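PDB 5FGO: CG1507-PB, isoform B from Drosophila melanogaster, which probably binds purine-rich single-stranded DNA and RNA as the whole protein, of which this chain is the third PUR repeat. Local coordinates for residues V38-I42 and T54-W60. Residues are numbered along the deposited sequence; the frame is centred on the assembly and turned at random.
Sequences VYMRI and TIPEKCW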
ATOM      1  N   VAL B  38       9.749  -4.847 -11.864  1.00  7.64           N
ATOM      2  CA  VAL B  38       9.174  -5.501 -10.697  1.00  7.21           C
ATOM      3  C   VAL B  38       8.174  -4.597  -9.960  1.00  5.98           C
ATOM      4  O   VAL B  38       8.431  -3.417  -9.724  1.00  5.02           O
ATOM      5  CB  VAL B  38      10.313  -5.911  -9.730  1.00  4.76           C
ATOM      6  CG1 VAL B  38       9.774  -6.434  -8.417  1.00  5.65           C
ATOM      7  CG2 VAL B  38      11.207  -6.930 -10.388  1.00  4.02           C
ATOM      8  N   TYR B  39       7.054  -5.167  -9.538  1.00  4.67           N
ATOM      9  CA  TYR B  39       6.044  -4.382  -8.851  1.00  3.19           C
ATOM     10  C   TYR B  39       5.402  -5.154  -7.691  1.00  4.64           C
ATOM     11  O   TYR B  39       5.490  -6.391  -7.617  1.00  1.56           O
ATOM     12  CB  TYR B  39       4.970  -3.934  -9.846  1.00  3.50           C
ATOM     13  CG  TYR B  39       4.234  -5.087 -10.512  1.00  3.94           C
ATOM     14  CD1 TYR B  39       3.172  -5.725  -9.883  1.00  3.83           C
ATOM     15  CD2 TYR B  39       4.635  -5.562 -11.755  1.00  6.98           C
ATOM     16  CE1 TYR B  39       2.513  -6.790 -10.496  1.00  9.05           C
ATOM     17  CE2 TYR B  39       3.995  -6.618 -12.367  1.00  8.22           C
ATOM     18  CZ  TYR B  39       2.931  -7.224 -11.743  1.00 12.78           C
ATOM     19  OH  TYR B  39       2.301  -8.274 -12.371  1.00 19.75           O
HETATM   20  N   MSE B  40       4.755  -4.402  -6.798  1.00  2.98           N
HETATM   21  CA  MSE B  40       3.975  -4.955  -5.704  1.00  2.10           C
HETATM   22  C   MSE B  40       2.486  -4.631  -5.894  1.00  5.35           C
HETATM   23  O   MSE B  40       2.097  -3.469  -5.973  1.00  3.82           O
HETATM   24  CB  MSE B  40       4.453  -4.406  -4.355  1.00  1.98           C
HETATM   25  CG  MSE B  40       3.808  -5.094  -3.165  1.00  1.22           C
HETATM   26 SE   MSE B  40       3.999  -4.155  -1.489  1.00  1.10          SE
HETATM   27  CE  MSE B  40       5.923  -4.122  -1.500  1.00  1.26           C
ATOM     28  N   ARG B  41       1.657  -5.666  -5.974  1.00  4.58           N
ATOM     29  CA  ARG B  41       0.225  -5.481  -6.023  1.00  2.47           C
ATOM     30  C   ARG B  41      -0.336  -5.638  -4.625  1.00  2.82           C
ATOM     31  O   ARG B  41      -0.101  -6.647  -3.975  1.00  1.98           O
ATOM     32  CB  ARG B  41      -0.422  -6.481  -6.973  1.00  2.77           C
ATOM     33  CG  ARG B  41      -1.928  -6.298  -7.140  1.00  2.17           C
ATOM     34  CD  ARG B  41      -2.490  -7.328  -8.103  1.00  5.80           C
ATOM     35  NE  ARG B  41      -2.448  -8.662  -7.492  1.00 30.62           N
ATOM     36  CZ  ARG B  41      -2.772  -9.805  -8.102  1.00 43.93           C
ATOM     37  NH1 ARG B  41      -3.205  -9.801  -9.362  1.00 45.10           N
ATOM     38  NH2 ARG B  41      -2.674 -10.961  -7.442  1.00 18.90           N
ATOM     39  N   ILE B  42      -1.059  -4.639  -4.145  1.00  2.17           N
ATOM     40  CA  ILE B  42      -1.715  -4.774  -2.863  1.00  1.22           C
ATOM     41  C   ILE B  42      -3.222  -4.844  -3.119  1.00  1.51           C
ATOM     42  O   ILE B  42      -3.834  -3.890  -3.580  1.00  1.52           O
ATOM     43  CB  ILE B  42      -1.364  -3.626  -1.918  1.00  0.52           C
ATOM     44  CG1 ILE B  42       0.138  -3.398  -1.921  1.00  0.34           C
ATOM     45  CG2 ILE B  42      -1.896  -3.895  -0.507  1.00  0.52           C
ATOM     46  CD1 ILE B  42       0.578  -2.269  -1.040  1.00  0.25           C
ATOM     47  N   THR B  54      -0.940  -1.003  -7.745  1.00  1.73           N
ATOM     48  CA  THR B  54       0.294  -1.549  -8.252  1.00  2.82           C
ATOM     49  C   THR B  54       1.431  -0.535  -8.107  1.00  4.53           C
ATOM     50  O   THR B  54       1.388   0.573  -8.642  1.00  4.91           O
ATOM     51  CB  THR B  54       0.120  -1.999  -9.704  1.00  1.64           C
ATOM     52  OG1 THR B  54      -0.568  -3.246  -9.694  1.00  0.76           O
ATOM     53  CG2 THR B  54       1.448  -2.255 -10.354  1.00  7.81           C
ATOM     54  N   ILE B  55       2.455  -0.950  -7.371  1.00  4.87           N
ATOM     55  CA  ILE B  55       3.561  -0.090  -7.004  1.00  2.72           C
ATOM     56  C   ILE B  55       4.802  -0.646  -7.627  1.00  2.73           C
ATOM     57  O   ILE B  55       5.164  -1.781  -7.340  1.00  2.63           O
ATOM     58  CB  ILE B  55       3.765  -0.026  -5.493  1.00  1.32           C
ATOM     59  CG1 ILE B  55       2.456   0.284  -4.786  1.00  2.20           C
ATOM     60  CG2 ILE B  55       4.800   1.002  -5.139  1.00  1.45           C
ATOM     61  CD1 ILE B  55       2.480  -0.024  -3.325  1.00  1.73           C
ATOM     62  N   PRO B  56       5.447   0.137  -8.499  1.00  3.14           N
ATOM     63  CA  PRO B  56       6.710  -0.269  -9.133  1.00  3.89           C
ATOM     64  C   PRO B  56       7.797  -0.283  -8.081  1.00  2.99           C
ATOM     65  O   PRO B  56       7.722   0.553  -7.174  1.00  2.21           O
ATOM     66  CB  PRO B  56       6.983   0.831 -10.163  1.00  4.78           C
ATOM     67  CG  PRO B  56       5.791   1.750 -10.112  1.00  3.87           C
ATOM     68  CD  PRO B  56       5.079   1.519  -8.827  1.00  2.33           C
ATOM     69  N   GLU B  57       8.766  -1.193  -8.200  1.00  3.51           N
ATOM     70  CA  GLU B  57       9.847  -1.317  -7.224  1.00  2.84           C
ATOM     71  C   GLU B  57      10.591  -0.009  -6.974  1.00  2.34           C
ATOM     72  O   GLU B  57      10.870   0.317  -5.833  1.00  3.45           O
ATOM     73  CB  GLU B  57      10.864  -2.386  -7.639  1.00  7.27           C
ATOM     74  CG  GLU B  57      11.793  -2.773  -6.473  1.00 11.69           C
ATOM     75  CD  GLU B  57      12.952  -3.702  -6.848  1.00 16.06           C
ATOM     76  OE1 GLU B  57      13.081  -4.104  -8.028  1.00 12.29           O
ATOM     77  OE2 GLU B  57      13.745  -4.029  -5.936  1.00 19.70           O
ATOM     78  N   LYS B  58      10.835   0.786  -8.010  1.00  2.72           N
ATOM     79  CA  LYS B  58      11.668   1.986  -7.865  1.00  2.16           C
ATOM     80  C   LYS B  58      11.126   2.993  -6.854  1.00  4.11           C
ATOM     81  O   LYS B  58      11.757   4.021  -6.601  1.00  5.40           O
ATOM     82  CB  LYS B  58      11.848   2.686  -9.206  1.00  2.13           C
ATOM     83  CG  LYS B  58      10.585   3.306  -9.742  1.00  5.88           C
ATOM     84  CD  LYS B  58      10.801   4.042 -11.038  1.00  1.98           C
ATOM     85  CE  LYS B  58      10.895   3.071 -12.184  1.00  4.27           C
ATOM     86  NZ  LYS B  58      10.838   3.744 -13.529  1.00  3.59           N
ATOM     87  N   CYS B  59       9.971   2.718  -6.259  1.00  3.15           N
ATOM     88  CA  CYS B  59       9.469   3.640  -5.252  1.00  4.05           C
ATOM     89  C   CYS B  59       9.007   2.959  -3.968  1.00  1.71           C
ATOM     90  O   CYS B  59       8.354   3.578  -3.129  1.00  2.40           O
ATOM     91  CB  CYS B  59       8.364   4.519  -5.858  1.00 14.59           C
ATOM     92  SG  CYS B  59       6.818   3.685  -6.243  1.00  9.94           S
ATOM     93  N   TRP B  60       9.401   1.709  -3.775  1.00  2.42           N
ATOM     94  CA  TRP B  60       9.073   1.002  -2.521  1.00  4.34           C
ATOM     95  C   TRP B  60       9.608   1.763  -1.292  1.00  3.19           C
ATOM     96  O   TRP B  60       8.922   1.839  -0.261  1.00  1.73           O
ATOM     97  CB  TRP B  60       9.616  -0.445  -2.516  1.00  2.47           C
ATOM     98  CG  TRP B  60       8.887  -1.336  -3.491  1.00  3.95           C
ATOM     99  CD1 TRP B  60       7.903  -0.955  -4.359  1.00  2.24           C
ATOM    100  CD2 TRP B  60       9.028  -2.757  -3.648  1.00  2.76           C
ATOM    101  NE1 TRP B  60       7.466  -2.037  -5.079  1.00  2.98           N
ATOM    102  CE2 TRP B  60       8.128  -3.155  -4.655  1.00  2.85           C
ATOM    103  CE3 TRP B  60       9.832  -3.727  -3.044  1.00  5.22           C
ATOM    104  CZ2 TRP B  60       8.013  -4.476  -5.076  1.00  4.73           C
ATOM    105  CZ3 TRP B  60       9.716  -5.052  -3.461  1.00  3.39           C
ATOM    106  CH2 TRP B  60       8.811  -5.411  -4.467  1.00  4.07           C
TER
HETATM  107  O   HOH W   1      12.128  -3.398 -10.694  1.00  2.15           O
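Met40 and Ile55 form the hydrogen-bonded pair of an antiparallel hairpin, Met40 N to Ile55 O at 2.7 Å and Ile55 N to Met40 O at 2.9 Å. One more backbone bond follows just past the strand end, where Glu57 N, in the 3-10 turn before helix 60-72, donates to Val38 O (2.7 Å). Ile55 O is gripped twice: besides Met40 N it takes the indole NE1 of Trp60 at 3.2 Å, a nearly straight bond (175°) lying in the ring plane but reaching the oxygen from above its carbonyl plane. A water links Val38 N to Glu57 OE1.

Apolar packing centres on the same indole. Selenomethionine Met40 runs out with CG anti to the backbone N (chi1 -172°) and bends at chi3, which lays CE over the middle of the Trp60 six-membered ring, 3.9 Å from its centroid, as a CH-pi contact; Glu57 CA lies against the opposite face. Val38 CG1 meets CH2 of the ring. On the Met40 and Ile55 side of the sheet, the CD1 methyls of Ile42 and Ile55 touch at 3.7 Å, and Tyr70 and Phe63 of the second subunit pack on Met40 and Ile42. On the Tyr39 and Thr54 side of the sheet, Thr54 CG2 leans obliquely on the Tyr39 ring, and Arg41 turns away to a salt bridge with Asp30.

Replacing Trp60 with an alanine would probably leave Ile55 O without its second donor and Met40 CE without a ring to rest on. One indole thus ties the helix start to the PUR-repeat sheet by both polar and apolar contacts.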